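Local coordinates for protein 4-hydroxy-tetrahydrodipicolinate synthase (Methylacidiphilum fumariolicum SolV, PDB 6T3T) that probably catalyses the condensation of pyruvate with aspartate semialdehyde to 4-hydroxy-tetrahydrodipicolinate, a step of lysine biosynthesis through diaminopimelate, at residues V253-A258 / T263-R268. Residues are numbered along the deposited sequence; the frame is centred on the assembly and turned at random.
Sequences VKTALA and TDLELR
With CG anti to the backbone N (chi1 -180°), the Lys254 side chain leaves its helix towards 263-268, and a bend at chi3 (-90°) delivers its ammonium to the carbonyl of Glu266. That bond, Lys254 NZ to Glu266 O, measures 2.9 Å, and a C=O...N angle of 168° shows the donor approaching almost end-on. The aliphatic part of the lysine is packed as well: its CD lies 3.7 Å from CD2 of Leu267, the two chains running past each other in opposite senses, while CG borders CD1 of Leu265. NZ also pairs with Glu47 in a salt bridge and with the carbonyl of Ser12, so three acceptors grip it; a methionine in its place would probably leave the Glu47 carboxylate without its cationic mate and the loop carbonyl of Glu266 without the ammonium that it accepts from. Leu265, centre of an inverse gamma turn, also has its CG anti to the backbone N, which carries its CD2 to 3.6 Å from OG1 of Thr255, a hydroxyl hydrogen-bonded to the carbonyl of Val251. Nearer the helix end, CG2 of Thr263 meets CB of Leu257 at 3.7 Å, and CB of Ala258 sits 3.8 Å from CB of Leu265. A water donates to the carbonyl oxygens of both Ala258 and Thr263, bridging the backbones beside a CA-H...O contact from Ala258 CA to Thr263 O (3.3 Å). Within this TIM barrel, the loop leading to helix 276-295 doubles back along helix 251-259, and these contacts join the two; Thr255 and Ala256 pack on helix 276-295, whereas Lys254 and Glu266 rest on Phe14 of the short strand 14-15.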
ATOM      1  N   VAL A 253       3.870  23.433  11.050  1.00 12.31           N
ATOM      2  CA  VAL A 253       4.466  23.939  12.284  1.00 13.24           C
ATOM      3  C   VAL A 253       5.109  25.306  12.054  1.00 15.38           C
ATOM      4  O   VAL A 253       5.024  26.193  12.905  1.00 13.56           O
ATOM      5  CB  VAL A 253       5.454  22.933  12.906  1.00 13.34           C
ATOM      6  CG1 VAL A 253       6.781  22.826  12.123  1.00 12.74           C
ATOM      7  CG2 VAL A 253       5.727  23.331  14.340  1.00 12.31           C
ATOM      8  N   LYS A 254       5.720  25.528  10.895  1.00 18.94           N
ATOM      9  CA  LYS A 254       6.281  26.861  10.681  1.00 18.66           C
ATOM     10  C   LYS A 254       5.164  27.888  10.468  1.00 18.99           C
ATOM     11  O   LYS A 254       5.278  29.032  10.913  1.00 17.88           O
ATOM     12  CB  LYS A 254       7.274  26.863   9.509  1.00 18.61           C
ATOM     13  CG  LYS A 254       7.899  28.247   9.256  1.00 23.71           C
ATOM     14  CD  LYS A 254       8.974  28.219   8.185  1.00 28.03           C
ATOM     15  CE  LYS A 254      10.349  27.941   8.758  1.00 19.62           C
ATOM     16  NZ  LYS A 254      11.371  28.270   7.706  1.00 19.26           N
ATOM     17  N   THR A 255       4.079  27.491   9.799  1.00 15.18           N
ATOM     18  CA  THR A 255       2.904  28.354   9.681  1.00 18.16           C
ATOM     19  C   THR A 255       2.318  28.695  11.049  1.00 21.79           C
ATOM     20  O   THR A 255       1.897  29.835  11.292  1.00 15.75           O
ATOM     21  CB  THR A 255       1.847  27.682   8.801  1.00 18.95           C
ATOM     22  OG1 THR A 255       2.375  27.524   7.476  1.00 18.12           O
ATOM     23  CG2 THR A 255       0.601  28.533   8.731  1.00 19.94           C
ATOM     24  N   ALA A 256       2.252  27.712  11.947  1.00 16.67           N
ATOM     25  CA  ALA A 256       1.718  27.976  13.279  1.00 15.92           C
ATOM     26  C   ALA A 256       2.598  28.965  14.036  1.00 17.40           C
ATOM     27  O   ALA A 256       2.102  29.946  14.594  1.00 19.85           O
ATOM     28  CB  ALA A 256       1.583  26.663  14.055  1.00 14.97           C
ATOM     29  N   LEU A 257       3.923  28.752  14.019  1.00 18.86           N
ATOM     30  CA  LEU A 257       4.823  29.655  14.732  1.00 22.33           C
ATOM     31  C   LEU A 257       4.764  31.063  14.148  1.00 21.92           C
ATOM     32  O   LEU A 257       4.857  32.053  14.885  1.00 19.83           O
ATOM     33  CB  LEU A 257       6.258  29.119  14.707  1.00 18.44           C
ATOM     34  CG  LEU A 257       6.525  27.899  15.602  1.00 20.33           C
ATOM     35  CD1 LEU A 257       7.747  27.167  15.116  1.00 16.40           C
ATOM     36  CD2 LEU A 257       6.623  28.261  17.136  1.00 18.04           C
ATOM     37  N   ALA A 258       4.596  31.179  12.825  1.00 19.66           N
ATOM     38  CA  ALA A 258       4.456  32.518  12.244  1.00 20.81           C
ATOM     39  C   ALA A 258       3.140  33.165  12.654  1.00 26.36           C
ATOM     40  O   ALA A 258       3.070  34.392  12.814  1.00 30.52           O
ATOM     41  CB  ALA A 258       4.564  32.470  10.717  1.00 23.02           C
ATOM     42  N   THR A 263       8.210  33.582  14.024  1.00 20.02           N
ATOM     43  CA  THR A 263       9.132  33.442  12.915  1.00 20.52           C
ATOM     44  C   THR A 263       8.429  34.011  11.688  1.00 24.10           C
ATOM     45  O   THR A 263       7.227  34.277  11.721  1.00 23.83           O
ATOM     46  CB  THR A 263       9.570  31.972  12.741  1.00 19.46           C
ATOM     47  OG1 THR A 263      10.609  31.881  11.752  1.00 22.08           O
ATOM     48  CG2 THR A 263       8.385  31.097  12.340  1.00 19.77           C
ATOM     49  N   ASP A 264       9.203  34.294  10.641  1.00 23.25           N
ATOM     50  CA  ASP A 264       8.619  34.611   9.344  1.00 26.43           C
ATOM     51  C   ASP A 264       8.110  33.346   8.667  1.00 25.22           C
ATOM     52  O   ASP A 264       8.762  32.300   8.699  1.00 21.09           O
ATOM     53  CB  ASP A 264       9.640  35.274   8.422  1.00 27.94           C
ATOM     54  CG  ASP A 264      10.036  36.632   8.894  1.00 31.07           C
ATOM     55  OD1 ASP A 264       9.521  37.064   9.945  1.00 34.84           O
ATOM     56  OD2 ASP A 264      10.846  37.271   8.202  1.00 32.10           O
ATOM     57  N   LEU A 265       6.951  33.450   8.021  1.00 24.57           N
ATOM     58  CA  LEU A 265       6.490  32.340   7.196  1.00 23.44           C
ATOM     59  C   LEU A 265       7.260  32.429   5.881  1.00 21.78           C
ATOM     60  O   LEU A 265       6.772  32.915   4.859  1.00 23.09           O
ATOM     61  CB  LEU A 265       4.985  32.362   6.990  1.00 21.07           C
ATOM     62  CG  LEU A 265       4.498  31.172   6.158  1.00 23.17           C
ATOM     63  CD1 LEU A 265       5.300  29.925   6.502  1.00 25.42           C
ATOM     64  CD2 LEU A 265       3.040  30.942   6.413  1.00 30.43           C
ATOM     65  N   GLU A 266       8.530  32.074   5.970  1.00 24.28           N
ATOM     66  CA  GLU A 266       9.416  31.942   4.822  1.00 26.31           C
ATOM     67  C   GLU A 266       9.754  30.468   4.655  1.00 23.40           C
ATOM     68  O   GLU A 266      10.395  29.872   5.524  1.00 23.45           O
ATOM     69  CB  GLU A 266      10.685  32.757   5.004  1.00 17.70           C
ATOM     70  CG  GLU A 266      11.149  33.438   3.760  1.00 31.43           C
ATOM     71  CD  GLU A 266      12.270  34.398   4.032  1.00 24.04           C
ATOM     72  OE1 GLU A 266      11.966  35.586   4.202  1.00 29.89           O
ATOM     73  OE2 GLU A 266      13.448  33.980   4.020  1.00 30.20           O
ATOM     74  N   LEU A 267       9.292  29.884   3.565  1.00 21.72           N
ATOM     75  CA  LEU A 267       9.607  28.517   3.202  1.00 27.97           C
ATOM     76  C   LEU A 267      10.442  28.525   1.929  1.00 24.77           C
ATOM     77  O   LEU A 267      10.202  29.330   1.020  1.00 31.10           O
ATOM     78  CB  LEU A 267       8.330  27.701   3.009  1.00 23.40           C
ATOM     79  CG  LEU A 267       7.494  27.567   4.270  1.00 22.06           C
ATOM     80  CD1 LEU A 267       6.008  27.382   3.950  1.00 21.86           C
ATOM     81  CD2 LEU A 267       8.024  26.412   5.082  1.00 22.45           C
ATOM     82  N   ARG A 268      11.398  27.624   1.853  1.00 18.57           N
ATOM     83  CA  ARG A 268      12.198  27.495   0.643  1.00 18.78           C
ATOM     84  C   ARG A 268      11.602  26.434  -0.272  1.00 19.46           C
ATOM     85  O   ARG A 268      11.297  25.318   0.172  1.00 20.01           O
ATOM     86  CB  ARG A 268      13.636  27.153   1.009  1.00 12.66           C
ATOM     87  CG  ARG A 268      14.310  28.314   1.726  1.00 24.15           C
ATOM     88  CD  ARG A 268      15.727  27.975   2.243  1.00 23.03           C
ATOM     89  NE  ARG A 268      16.392  29.205   2.661  1.00 25.49           N
ATOM     90  CZ  ARG A 268      17.695  29.327   2.897  1.00 28.30           C
ATOM     91  NH1 ARG A 268      18.526  28.290   2.759  1.00 24.22           N
ATOM     92  NH2 ARG A 268      18.169  30.507   3.258  1.00 27.64           N
TER
HETATM   93  O   HOH W   1       5.213  36.173  11.806  1.00 36.19           O